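Local structure of malate synthase (Haloferax volcanii, 3OYZ) at residues D49-T54 / R84-R89; E161-M166 / P210-N215; I364-S369 / R385-A390. The protein catalyses the magnesium-dependent Claisen condensation of acetyl-CoA with glyoxylate and the hydrolysis of the malyl-CoA formed, giving malate and CoA in the glyoxylate cycle. All coordinates share one frame; numbering follows the deposited sequence.

Contact 1: D49-T54 / R84-R89. With ACO (acetyl coenzyme *a), chain B; PYR (pyruvic acid), chain C.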
loop_
_atom_site.group_PDB
_atom_site.type_symbol
_atom_site.label_atom_id
_atom_site.label_comp_id
_atom_site.label_asym_id
_atom_site.label_seq_id
_atom_site.Cartn_x
_atom_site.Cartn_y
_atom_site.Cartn_z
ATOM N N ASP A 49 -12.059 27.397 8.930
ATOM C CA ASP A 49 -11.561 27.102 7.615
ATOM C C ASP A 49 -11.680 28.188 6.612
ATOM O O ASP A 49 -12.664 28.192 5.898
ATOM C CB ASP A 49 -12.234 25.828 7.125
ATOM C CG ASP A 49 -11.610 25.259 5.880
ATOM O OD1 ASP A 49 -10.579 25.781 5.436
ATOM O OD2 ASP A 49 -12.224 24.334 5.305
ATOM N N ASN A 50 -10.614 28.975 6.447
ATOM C CA ASN A 50 -10.541 29.970 5.409
ATOM C C ASN A 50 -10.284 29.491 3.997
ATOM O O ASN A 50 -10.186 30.320 3.086
ATOM C CB ASN A 50 -9.530 31.055 5.787
ATOM C CG ASN A 50 -10.046 32.473 5.408
ATOM O OD1 ASN A 50 -11.232 32.791 5.609
ATOM N ND2 ASN A 50 -9.177 33.298 4.867
ATOM N N GLU A 51 -10.159 28.170 3.820
ATOM C CA GLU A 51 -9.872 27.629 2.492
ATOM C C GLU A 51 -11.145 27.047 1.919
ATOM O O GLU A 51 -12.106 27.835 1.762
ATOM C CB GLU A 51 -8.734 26.586 2.525
ATOM C CG GLU A 51 -8.223 26.285 1.115
ATOM C CD GLU A 51 -8.084 24.791 0.832
ATOM O OE1 GLU A 51 -8.817 23.989 1.413
ATOM O OE2 GLU A 51 -7.314 24.375 -0.045
ATOM N N ASP A 52 -11.224 25.730 1.655
ATOM C CA ASP A 52 -12.361 25.224 0.862
ATOM C C ASP A 52 -13.764 25.355 1.494
ATOM O O ASP A 52 -14.763 25.287 0.786
ATOM C CB ASP A 52 -12.143 23.892 0.140
ATOM C CG ASP A 52 -11.164 24.056 -1.063
ATOM O OD1 ASP A 52 -10.694 25.185 -1.356
ATOM O OD2 ASP A 52 -10.881 23.130 -1.840
ATOM N N ALA A 53 -13.847 25.548 2.797
ATOM C CA ALA A 53 -15.160 25.790 3.419
ATOM C C ALA A 53 -15.776 27.143 3.081
ATOM O O ALA A 53 -16.994 27.312 3.220
ATOM C CB ALA A 53 -15.057 25.638 4.932
ATOM N N THR A 54 -14.944 28.058 2.583
ATOM C CA THR A 54 -15.230 29.482 2.428
ATOM C C THR A 54 -15.096 29.885 0.965
ATOM O O THR A 54 -14.107 29.583 0.281
ATOM C CB THR A 54 -14.341 30.329 3.333
ATOM O OG1 THR A 54 -14.494 29.820 4.660
ATOM C CG2 THR A 54 -14.745 31.785 3.310
ATOM N N ARG A 84 -7.414 26.876 9.220
ATOM C CA ARG A 84 -6.833 26.501 7.921
ATOM C C ARG A 84 -6.699 27.755 7.061
ATOM O O ARG A 84 -7.710 28.419 6.777
ATOM C CB ARG A 84 -7.651 25.404 7.206
ATOM C CG ARG A 84 -7.092 25.046 5.762
ATOM C CD ARG A 84 -7.465 23.666 5.327
ATOM N NE ARG A 84 -8.855 23.603 4.852
ATOM C CZ ARG A 84 -9.364 22.655 4.078
ATOM N NH1 ARG A 84 -8.658 21.608 3.582
ATOM N NH2 ARG A 84 -10.617 22.794 3.709
ATOM N N MET A 85 -5.473 28.016 6.583
ATOM C CA MET A 85 -5.148 29.105 5.683
ATOM C C MET A 85 -5.147 28.603 4.233
ATOM O O MET A 85 -5.033 27.387 3.952
ATOM C CB MET A 85 -3.758 29.648 6.068
ATOM C CG MET A 85 -3.728 29.966 7.550
ATOM S SD MET A 85 -4.469 31.631 7.892
ATOM C CE MET A 85 -6.160 31.132 8.159
ATOM N N VAL A 86 -5.116 29.529 3.285
ATOM C CA VAL A 86 -4.973 29.039 1.907
ATOM C C VAL A 86 -3.493 28.711 1.617
ATOM O O VAL A 86 -2.626 29.248 2.302
ATOM C CB VAL A 86 -5.504 30.003 0.824
ATOM C CG1 VAL A 86 -7.025 30.166 0.988
ATOM C CG2 VAL A 86 -4.823 31.375 0.922
ATOM N N TRP A 87 -3.252 27.784 0.703
ATOM C CA TRP A 87 -1.873 27.434 0.269
ATOM C C TRP A 87 -1.957 26.625 -1.007
ATOM O O TRP A 87 -2.939 25.937 -1.307
ATOM C CB TRP A 87 -1.152 26.615 1.362
ATOM C CG TRP A 87 0.298 26.260 1.087
ATOM C CD1 TRP A 87 0.782 25.130 0.428
ATOM C CD2 TRP A 87 1.444 27.043 1.464
ATOM N NE1 TRP A 87 2.169 25.191 0.401
ATOM C CE2 TRP A 87 2.593 26.319 1.051
ATOM C CE3 TRP A 87 1.601 28.255 2.153
ATOM C CZ2 TRP A 87 3.886 26.786 1.274
ATOM C CZ3 TRP A 87 2.891 28.740 2.392
ATOM C CH2 TRP A 87 4.001 28.046 1.833
ATOM N N HIS A 88 -0.922 26.677 -1.839
ATOM C CA HIS A 88 -0.923 25.629 -2.842
ATOM C C HIS A 88 0.530 25.518 -3.325
ATOM O O HIS A 88 1.187 26.508 -3.642
ATOM C CB HIS A 88 -1.831 25.942 -4.057
ATOM C CG HIS A 88 -2.189 24.744 -4.874
ATOM N ND1 HIS A 88 -1.265 24.098 -5.681
ATOM C CD2 HIS A 88 -3.381 24.112 -5.064
ATOM C CE1 HIS A 88 -1.873 23.106 -6.317
ATOM N NE2 HIS A 88 -3.152 23.112 -5.983
ATOM N N ARG A 89 0.984 24.282 -3.445
ATOM C CA ARG A 89 2.319 23.967 -3.957
ATOM C C ARG A 89 2.629 24.580 -5.343
ATOM O O ARG A 89 3.823 24.798 -5.629
ATOM C CB ARG A 89 2.487 22.414 -4.033
ATOM C CG ARG A 89 1.601 21.657 -5.062
ATOM C CD ARG A 89 1.502 20.120 -4.814
ATOM N NE ARG A 89 0.438 19.528 -5.612
ATOM C CZ ARG A 89 -0.837 19.557 -5.229
ATOM N NH1 ARG A 89 -1.194 20.066 -4.031
ATOM N NH2 ARG A 89 -1.744 19.020 -6.007
HETATM N N1A ACO B . -19.526 24.579 11.723
HETATM C C2A ACO B . -20.352 25.277 12.527
HETATM N N3A ACO B . -21.674 25.035 12.537
HETATM C C4A ACO B . -22.264 24.107 11.740
HETATM C C5A ACO B . -21.381 23.323 10.849
HETATM C C6A ACO B . -19.939 23.636 10.846
HETATM N N6A ACO B . -19.172 22.926 9.976
HETATM N N7A ACO B . -22.153 22.476 10.156
HETATM C C8A ACO B . -23.430 22.703 10.546
HETATM N N9A ACO B . -23.491 23.627 11.514
HETATM C C1B ACO B . -24.769 24.065 12.164
HETATM C C2B ACO B . -25.844 24.118 11.088
HETATM O O2B ACO B . -25.788 25.390 10.444
HETATM C C3B ACO B . -27.120 23.867 11.867
HETATM O O3B ACO B . -27.362 25.135 12.485
HETATM P P3B ACO B . -28.818 25.697 13.012
HETATM O O7A ACO B . -28.627 25.470 14.503
HETATM O O8A ACO B . -29.768 24.788 12.261
HETATM O O9A ACO B . -28.922 27.138 12.565
HETATM C C4B ACO B . -26.662 22.861 12.910
HETATM O O4B ACO B . -25.269 23.124 13.132
HETATM C C5B ACO B . -26.788 21.428 12.406
HETATM O O5B ACO B . -26.427 21.440 11.024
HETATM P P1A ACO B . -26.704 20.193 10.054
HETATM O O1A ACO B . -28.147 19.928 9.769
HETATM O O2A ACO B . -25.992 19.051 10.718
HETATM O O3A ACO B . -26.011 20.440 8.631
HETATM P P2A ACO B . -26.608 21.462 7.552
HETATM O O4A ACO B . -26.929 22.602 8.464
HETATM O O5A ACO B . -27.456 20.655 6.590
HETATM O O6A ACO B . -25.368 21.908 6.598
HETATM C CBP ACO B . -23.166 21.715 5.519
HETATM C CCP ACO B . -24.460 21.009 5.943
HETATM C CDP ACO B . -23.462 22.866 4.560
HETATM C CEP ACO B . -22.334 20.690 4.759
HETATM C CAP ACO B . -22.401 22.312 6.707
HETATM O OAP ACO B . -22.376 21.271 7.674
HETATM C C9P ACO B . -20.972 22.707 6.396
HETATM O O9P ACO B . -20.744 23.699 5.696
HETATM N N8P ACO B . -20.011 21.909 6.892
HETATM C C7P ACO B . -18.613 22.238 6.643
HETATM C C6P ACO B . -18.162 21.959 5.201
HETATM C C5P ACO B . -16.651 22.098 5.224
HETATM O O5P ACO B . -16.078 22.366 6.278
HETATM N N4P ACO B . -16.034 21.853 4.069
HETATM C C3P ACO B . -14.594 21.886 3.880
HETATM C C2P ACO B . -13.898 20.735 4.611
HETATM S S1P ACO B . -13.942 19.494 3.353
HETATM C C ACO B . -12.714 19.775 2.235
HETATM O O ACO B . -12.127 20.834 2.135
HETATM C CH3 ACO B . -12.396 18.653 1.296
HETATM C C PYR C . -9.998 17.551 0.767
HETATM O O PYR C . -9.455 18.020 -0.291
HETATM O OXT PYR C . -10.394 16.333 0.872
HETATM C CA PYR C . -10.018 18.389 1.882
HETATM O O3 PYR C . -9.497 19.582 1.815
HETATM C CB PYR C . -10.558 17.897 3.173
HETATM O O HOH W 1 -5.705 26.306 -0.982
#
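D49 and R84 both send CG anti to the backbone N (chi1 -169° and 176°), and the two side chains run side by side in the same direction. A bend at chi3 of R84 (78°) turns NE aside from the line of the chain, and the guanidinium grips D49 side-on with two nitrogens. R84 NE donates to D49 OD1 at 2.8 Å, almost straight, while R84 NH2 meets D49 OD2 at 2.7 Å on the syn side of the carboxylate. That carboxylate also organises its own loop. E51 N reaches OD1 from the face opposite to R84 NE, closing an Asx turn, and A53 N bonds to OD2, so each oxygen has two donors. E51 adds a second negative charge: its OE1 sits over the centre of the guanidinium, 3.0 Å from R84 CZ, where it pairs by charge with no N-H aimed at it. E51 OE2 takes a water that also donates to W87 O, bridging the two loops. Between the backbones, N50 N bonds to R84 O at 3.0 Å, and V86 CG1 packs against E51 CG. Held on one face and along one edge, the guanidinium reaches both ligands. R84 NH2 donates to the thioester carbonyl O of acetyl-CoA at 2.9 Å, and R84 NH1 to O3 of pyruvate, which stands in the glyoxylate site, at 2.8 Å; this would probably polarise both carbonyls. These loops follow strands 45-49 and 80-81 of a TIM barrel and form part of the malate synthase active site.

Contact 2: E161-M166 / P210-N215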
loop_
_atom_site.group_PDB
_atom_site.type_symbol
_atom_site.label_atom_id
_atom_site.label_comp_id
_atom_site.label_asym_id
_atom_site.label_seq_id
_atom_site.Cartn_x
_atom_site.Cartn_y
_atom_site.Cartn_z
ATOM N N GLU A 161 2.497 13.875 -4.474
ATOM C CA GLU A 161 3.825 14.357 -4.079
ATOM C C GLU A 161 3.859 14.417 -2.545
ATOM O O GLU A 161 4.921 14.184 -1.971
ATOM C CB GLU A 161 4.160 15.793 -4.596
ATOM C CG GLU A 161 4.374 16.017 -6.050
ATOM C CD GLU A 161 4.777 17.498 -6.359
ATOM O OE1 GLU A 161 3.831 18.236 -6.719
ATOM O OE2 GLU A 161 5.963 17.926 -6.193
ATOM N N ALA A 162 2.769 14.834 -1.859
ATOM C CA ALA A 162 2.895 15.047 -0.438
ATOM C C ALA A 162 2.903 13.655 0.178
ATOM O O ALA A 162 3.426 13.513 1.280
ATOM C CB ALA A 162 1.613 15.766 0.083
ATOM N N GLU A 163 2.152 12.723 -0.390
ATOM C CA GLU A 163 2.148 11.348 0.145
ATOM C C GLU A 163 3.552 10.772 0.147
ATOM O O GLU A 163 4.007 10.190 1.150
ATOM C CB GLU A 163 1.244 10.406 -0.676
ATOM C CG GLU A 163 1.227 8.941 -0.197
ATOM C CD GLU A 163 0.337 8.110 -1.121
ATOM O OE1 GLU A 163 -0.217 8.730 -2.045
ATOM O OE2 GLU A 163 0.168 6.871 -1.019
ATOM N N LEU A 164 4.252 10.926 -0.974
ATOM C CA LEU A 164 5.688 10.502 -1.016
ATOM C C LEU A 164 6.588 11.299 -0.060
ATOM O O LEU A 164 7.523 10.720 0.545
ATOM C CB LEU A 164 6.234 10.668 -2.451
ATOM C CG LEU A 164 5.619 9.665 -3.448
ATOM C CD1 LEU A 164 5.937 9.988 -4.909
ATOM C CD2 LEU A 164 6.014 8.228 -3.108
ATOM N N ALA A 165 6.266 12.594 0.132
ATOM C CA ALA A 165 7.131 13.415 1.002
ATOM C C ALA A 165 7.093 12.907 2.445
ATOM O O ALA A 165 8.016 13.159 3.233
ATOM C CB ALA A 165 6.746 14.928 1.018
ATOM N N MET A 166 6.125 12.088 2.823
ATOM C CA MET A 166 6.088 11.649 4.250
ATOM C C MET A 166 7.188 10.601 4.487
ATOM O O MET A 166 7.597 10.414 5.645
ATOM C CB MET A 166 4.725 11.061 4.659
ATOM C CG MET A 166 3.604 12.051 4.703
ATOM S SD MET A 166 2.066 11.254 5.234
ATOM C CE MET A 166 1.488 10.429 3.763
ATOM N N PRO A 210 -7.375 2.998 0.758
ATOM C CA PRO A 210 -6.775 2.399 1.965
ATOM C C PRO A 210 -5.290 2.633 2.075
ATOM O O PRO A 210 -4.781 2.840 3.172
ATOM C CB PRO A 210 -7.011 0.869 1.802
ATOM C CG PRO A 210 -7.472 0.670 0.374
ATOM C CD PRO A 210 -7.921 2.012 -0.204
ATOM N N GLU A 211 -4.570 2.578 0.954
ATOM C CA GLU A 211 -3.104 2.783 1.002
ATOM C C GLU A 211 -2.693 4.176 1.411
ATOM O O GLU A 211 -1.708 4.328 2.153
ATOM C CB GLU A 211 -2.387 2.476 -0.327
ATOM C CG GLU A 211 -2.640 1.041 -0.824
ATOM C CD GLU A 211 -3.943 0.869 -1.621
ATOM O OE1 GLU A 211 -4.769 1.834 -1.720
ATOM O OE2 GLU A 211 -4.170 -0.268 -2.103
ATOM N N LEU A 212 -3.456 5.180 0.980
ATOM C CA LEU A 212 -3.159 6.528 1.446
ATOM C C LEU A 212 -3.219 6.607 2.968
ATOM O O LEU A 212 -2.356 7.205 3.575
ATOM C CB LEU A 212 -4.095 7.567 0.830
ATOM C CG LEU A 212 -3.981 8.975 1.372
ATOM C CD1 LEU A 212 -2.604 9.675 1.242
ATOM C CD2 LEU A 212 -5.162 9.877 0.955
ATOM N N ARG A 213 -4.253 6.014 3.554
ATOM C CA ARG A 213 -4.477 6.072 4.983
ATOM C C ARG A 213 -3.429 5.250 5.711
ATOM O O ARG A 213 -2.863 5.753 6.680
ATOM C CB ARG A 213 -5.908 5.551 5.263
ATOM C CG ARG A 213 -7.022 6.507 4.790
ATOM C CD ARG A 213 -8.392 5.977 5.297
ATOM N NE ARG A 213 -8.906 4.994 4.361
ATOM C CZ ARG A 213 -9.479 3.827 4.628
ATOM N NH1 ARG A 213 -9.739 3.387 5.864
ATOM N NH2 ARG A 213 -9.898 3.135 3.579
ATOM N N HIS A 214 -3.079 4.085 5.154
ATOM C CA HIS A 214 -1.941 3.335 5.644
ATOM C C HIS A 214 -0.649 4.169 5.682
ATOM O O HIS A 214 0.028 4.246 6.721
ATOM C CB HIS A 214 -1.664 2.034 4.880
ATOM C CG HIS A 214 -0.431 1.324 5.357
ATOM N ND1 HIS A 214 -0.458 0.405 6.398
ATOM C CD2 HIS A 214 0.864 1.430 4.985
ATOM C CE1 HIS A 214 0.756 -0.095 6.563
ATOM N NE2 HIS A 214 1.588 0.538 5.750
ATOM N N ASN A 215 -0.309 4.768 4.557
ATOM C CA ASN A 215 0.906 5.614 4.471
ATOM C C ASN A 215 0.929 6.864 5.339
ATOM O O ASN A 215 2.004 7.214 5.831
ATOM C CB ASN A 215 1.145 5.982 3.006
ATOM C CG ASN A 215 1.378 4.726 2.138
ATOM O OD1 ASN A 215 1.593 3.601 2.644
ATOM N ND2 ASN A 215 1.096 4.876 0.861
#
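E163 and N215 join two helices on the outside of the TIM barrel, 161-165 and 210-215, whose axes come within 10.7 Å and run 37° from parallel. Polar contact first: N215 ND2 donates to E163 OE2 at 2.9 Å; the oxygen lies close to the amide plane of N215 and takes the bond on its anti lone pair. E163 reaches across because CG stands anti to the backbone N (chi1 178°) and the chain stays extended beyond it. The carboxylate is buried and shared among several partners. OE1 takes a hydrogen bond with Y193 OH of the same chain, while OE2 also meets R218 NH1 in a salt bridge and H214 NE2 in a hydrogen bond, both from a neighbouring subunit. The glutamate thus links the helix pair to the trimer interface, and the arginine would be expected to keep it ionised. Apolar contact lies on the barrel side of this bond. L212 CD1 packs beneath the carboxylate stem, 4.1 Å from E163 CD, and its side chain also rests on I157 of strand 152-157 and D188 of strand 183-188. M166, about a turn on from E163 in the chain, likewise covers I157, together with L186. The bend at chi3 of M166 (-79°) turns its methyl toward the backbone of N215, leaving CE 3.9 Å from the carbonyl O of N215.

Contact 3: I364-S369 / R385-A390. With ACO (acetyl coenzyme *a), chain B.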
loop_
_atom_site.group_PDB
_atom_site.type_symbol
_atom_site.label_atom_id
_atom_site.label_comp_id
_atom_site.label_asym_id
_atom_site.label_seq_id
_atom_site.Cartn_x
_atom_site.Cartn_y
_atom_site.Cartn_z
ATOM N N ILE A 364 -21.933 23.264 0.533
ATOM C CA ILE A 364 -23.388 23.056 0.404
ATOM C C ILE A 364 -23.677 21.563 0.465
ATOM O O ILE A 364 -22.831 20.746 0.079
ATOM C CB ILE A 364 -23.938 23.655 -0.913
ATOM C CG1 ILE A 364 -23.441 22.893 -2.156
ATOM C CG2 ILE A 364 -23.562 25.140 -0.999
ATOM C CD1 ILE A 364 -24.176 23.206 -3.469
ATOM N N ALA A 365 -24.848 21.198 0.974
ATOM C CA ALA A 365 -25.283 19.806 0.886
ATOM C C ALA A 365 -26.017 19.711 -0.456
ATOM O O ALA A 365 -26.947 20.483 -0.694
ATOM C CB ALA A 365 -26.171 19.399 2.099
ATOM N N MET A 366 -25.555 18.866 -1.374
ATOM C CA MET A 366 -26.245 18.663 -2.641
ATOM C C MET A 366 -27.037 17.364 -2.569
ATOM O O MET A 366 -26.647 16.444 -1.839
ATOM C CB MET A 366 -25.271 18.616 -3.806
ATOM C CG MET A 366 -25.933 18.710 -5.163
ATOM S SD MET A 366 -24.581 18.875 -6.341
ATOM C CE MET A 366 -24.096 20.590 -6.111
ATOM N N THR A 367 -28.141 17.314 -3.318
ATOM C CA THR A 367 -29.200 16.323 -3.107
ATOM C C THR A 367 -29.560 15.561 -4.376
ATOM O O THR A 367 -29.726 16.156 -5.441
ATOM C CB THR A 367 -30.444 16.988 -2.477
ATOM O OG1 THR A 367 -30.177 17.283 -1.099
ATOM C CG2 THR A 367 -31.636 16.076 -2.546
ATOM N N GLN A 368 -29.615 14.238 -4.258
ATOM C CA GLN A 368 -30.248 13.382 -5.263
ATOM C C GLN A 368 -31.511 12.792 -4.614
ATOM O O GLN A 368 -31.438 12.213 -3.518
ATOM C CB GLN A 368 -29.302 12.281 -5.766
ATOM C CG GLN A 368 -27.858 12.754 -5.911
ATOM C CD GLN A 368 -26.840 11.627 -5.967
ATOM O OE1 GLN A 368 -26.714 10.818 -5.042
ATOM N NE2 GLN A 368 -26.085 11.598 -7.058
ATOM N N SER A 369 -32.644 12.995 -5.293
ATOM C CA SER A 369 -34.025 12.627 -4.911
ATOM C C SER A 369 -34.659 11.609 -5.880
ATOM O O SER A 369 -34.481 11.708 -7.107
ATOM C CB SER A 369 -34.907 13.889 -4.838
ATOM O OG SER A 369 -34.420 14.876 -3.935
ATOM N N ARG A 385 -24.904 14.907 0.025
ATOM C CA ARG A 385 -23.434 14.880 0.028
ATOM C C ARG A 385 -22.931 16.316 0.128
ATOM O O ARG A 385 -23.443 17.185 -0.600
ATOM C CB ARG A 385 -22.941 14.251 -1.269
ATOM C CG ARG A 385 -21.442 14.009 -1.278
ATOM C CD ARG A 385 -20.936 13.820 -2.697
ATOM N NE ARG A 385 -19.486 13.606 -2.623
ATOM C CZ ARG A 385 -18.742 13.156 -3.627
ATOM N NH1 ARG A 385 -19.313 12.870 -4.783
ATOM N NH2 ARG A 385 -17.434 13.028 -3.481
ATOM N N MET A 386 -21.992 16.569 1.048
ATOM C CA MET A 386 -21.273 17.858 1.132
ATOM C C MET A 386 -20.453 18.076 -0.144
ATOM O O MET A 386 -19.678 17.190 -0.549
ATOM C CB MET A 386 -20.420 17.915 2.405
ATOM C CG MET A 386 -19.773 19.275 2.782
ATOM S SD MET A 386 -18.252 19.733 1.872
ATOM C CE MET A 386 -17.204 18.289 2.225
ATOM N N TRP A 387 -20.702 19.202 -0.817
ATOM C CA TRP A 387 -19.953 19.703 -1.967
ATOM C C TRP A 387 -19.200 20.994 -1.635
ATOM O O TRP A 387 -19.731 21.915 -0.970
ATOM C CB TRP A 387 -20.808 20.003 -3.203
ATOM C CG TRP A 387 -21.104 18.779 -4.017
ATOM C CD1 TRP A 387 -21.789 17.695 -3.588
ATOM C CD2 TRP A 387 -20.786 18.536 -5.395
ATOM N NE1 TRP A 387 -21.909 16.773 -4.605
ATOM C CE2 TRP A 387 -21.259 17.250 -5.710
ATOM C CE3 TRP A 387 -20.074 19.240 -6.374
ATOM C CZ2 TRP A 387 -21.090 16.675 -6.972
ATOM C CZ3 TRP A 387 -19.925 18.671 -7.624
ATOM C CH2 TRP A 387 -20.421 17.402 -7.911
ATOM N N ASP A 388 -17.946 21.008 -2.097
ATOM C CA ASP A 388 -17.145 22.208 -2.195
ATOM C C ASP A 388 -16.253 22.149 -3.435
ATOM O O ASP A 388 -16.436 21.260 -4.275
ATOM C CB ASP A 388 -16.448 22.526 -0.871
ATOM C CG ASP A 388 -15.422 21.485 -0.438
ATOM O OD1 ASP A 388 -14.893 20.694 -1.253
ATOM O OD2 ASP A 388 -15.078 21.532 0.766
ATOM N N GLU A 389 -15.355 23.129 -3.558
ATOM C CA GLU A 389 -14.536 23.364 -4.749
ATOM C C GLU A 389 -13.738 22.091 -5.084
ATOM O O GLU A 389 -13.643 21.724 -6.245
ATOM C CB GLU A 389 -13.597 24.557 -4.513
ATOM C CG GLU A 389 -12.590 24.838 -5.623
ATOM C CD GLU A 389 -13.227 25.242 -6.951
ATOM O OE1 GLU A 389 -14.429 25.556 -7.008
ATOM O OE2 GLU A 389 -12.528 25.266 -7.973
ATOM N N ALA A 390 -13.269 21.404 -4.048
ATOM C CA ALA A 390 -12.559 20.118 -4.233
ATOM C C ALA A 390 -13.487 19.096 -4.904
ATOM O O ALA A 390 -13.100 18.354 -5.798
ATOM C CB ALA A 390 -12.065 19.604 -2.884
HETATM N N1A ACO B . -19.526 24.579 11.723
HETATM C C2A ACO B . -20.352 25.277 12.527
HETATM N N3A ACO B . -21.674 25.035 12.537
HETATM C C4A ACO B . -22.264 24.107 11.740
HETATM C C5A ACO B . -21.381 23.323 10.849
HETATM C C6A ACO B . -19.939 23.636 10.846
HETATM N N6A ACO B . -19.172 22.926 9.976
HETATM N N7A ACO B . -22.153 22.476 10.156
HETATM C C8A ACO B . -23.430 22.703 10.546
HETATM N N9A ACO B . -23.491 23.627 11.514
HETATM C C1B ACO B . -24.769 24.065 12.164
HETATM C C2B ACO B . -25.844 24.118 11.088
HETATM O O2B ACO B . -25.788 25.390 10.444
HETATM C C3B ACO B . -27.120 23.867 11.867
HETATM O O3B ACO B . -27.362 25.135 12.485
HETATM P P3B ACO B . -28.818 25.697 13.012
HETATM O O7A ACO B . -28.627 25.470 14.503
HETATM O O8A ACO B . -29.768 24.788 12.261
HETATM O O9A ACO B . -28.922 27.138 12.565
HETATM C C4B ACO B . -26.662 22.861 12.910
HETATM O O4B ACO B . -25.269 23.124 13.132
HETATM C C5B ACO B . -26.788 21.428 12.406
HETATM O O5B ACO B . -26.427 21.440 11.024
HETATM P P1A ACO B . -26.704 20.193 10.054
HETATM O O1A ACO B . -28.147 19.928 9.769
HETATM O O2A ACO B . -25.992 19.051 10.718
HETATM O O3A ACO B . -26.011 20.440 8.631
HETATM P P2A ACO B . -26.608 21.462 7.552
HETATM O O4A ACO B . -26.929 22.602 8.464
HETATM O O5A ACO B . -27.456 20.655 6.590
HETATM O O6A ACO B . -25.368 21.908 6.598
HETATM C CBP ACO B . -23.166 21.715 5.519
HETATM C CCP ACO B . -24.460 21.009 5.943
HETATM C CDP ACO B . -23.462 22.866 4.560
HETATM C CEP ACO B . -22.334 20.690 4.759
HETATM C CAP ACO B . -22.401 22.312 6.707
HETATM O OAP ACO B . -22.376 21.271 7.674
HETATM C C9P ACO B . -20.972 22.707 6.396
HETATM O O9P ACO B . -20.744 23.699 5.696
HETATM N N8P ACO B . -20.011 21.909 6.892
HETATM C C7P ACO B . -18.613 22.238 6.643
HETATM C C6P ACO B . -18.162 21.959 5.201
HETATM C C5P ACO B . -16.651 22.098 5.224
HETATM O O5P ACO B . -16.078 22.366 6.278
HETATM N N4P ACO B . -16.034 21.853 4.069
HETATM C C3P ACO B . -14.594 21.886 3.880
HETATM C C2P ACO B . -13.898 20.735 4.611
HETATM S S1P ACO B . -13.942 19.494 3.353
HETATM C C ACO B . -12.714 19.775 2.235
HETATM O O ACO B . -12.127 20.834 2.135
HETATM C CH3 ACO B . -12.396 18.653 1.296
#
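I364 to M366 and W387 to R385 pair as a two-stranded antiparallel sheet, with I364-W387 and M366-R385 as hydrogen-bonded pairs and A365-M386 as the non-hydrogen-bonded pair between them. The bond from W387 N to I364 O, 2.8 Å, is practically straight at 179°. On the face carrying I364, M366 and W387, the methionine lies across the indole in a Met-aromatic contact. M366 SD stands 3.8 Å from the centroid of the five-membered ring, over its face, and the bend at chi3 (-76°) keeps CE above the same ring as a CH-pi donor. I364 CG1 meets W387 CB at 4.0 Å, and helix 343-358 touches all three residues. An alanine in place of W387 would probably leave the M366 thioether without its aromatic platform and open a gap beneath helix 343-358. The other face meets acetyl-CoA: M386 packs CG on the CEP methyl at 3.5 Å and CE near the thioester sulfur. Just past the strand comes D388, predicted to be the proton acceptor. It occupies the N-cap of helix 389-395 with a weak bond from A390 N to OD1, while D388 OD2 lies 3.3 Å from the acetyl-CoA thioester carbon C.

How the contacts relate
From the N terminus, contact 1 comes first, closing a span that includes helix 59-73 and bringing together the loops after barrel strands 45-49 and 80-81. Contact 2 follows, joining helices 160-165 and 210-223 and closing a longer span that includes strand 183-188 and helix 190-197. Contact 3 is last, closing a short loop by pairing strands 364-369 and 382-387 beyond the barrel. The three stand in series, none nested or crossing. R89 CD touches E161 OE1 at 3.6 Å, linking contacts 1 and 2. D52 O meets D388 CB at 3.6 Å, so contacts 1 and 3 abut, and both touch acetyl-CoA. Contacts 2 and 3 lie on opposite sides of the chain's centre, nearest atoms about 13 Å apart.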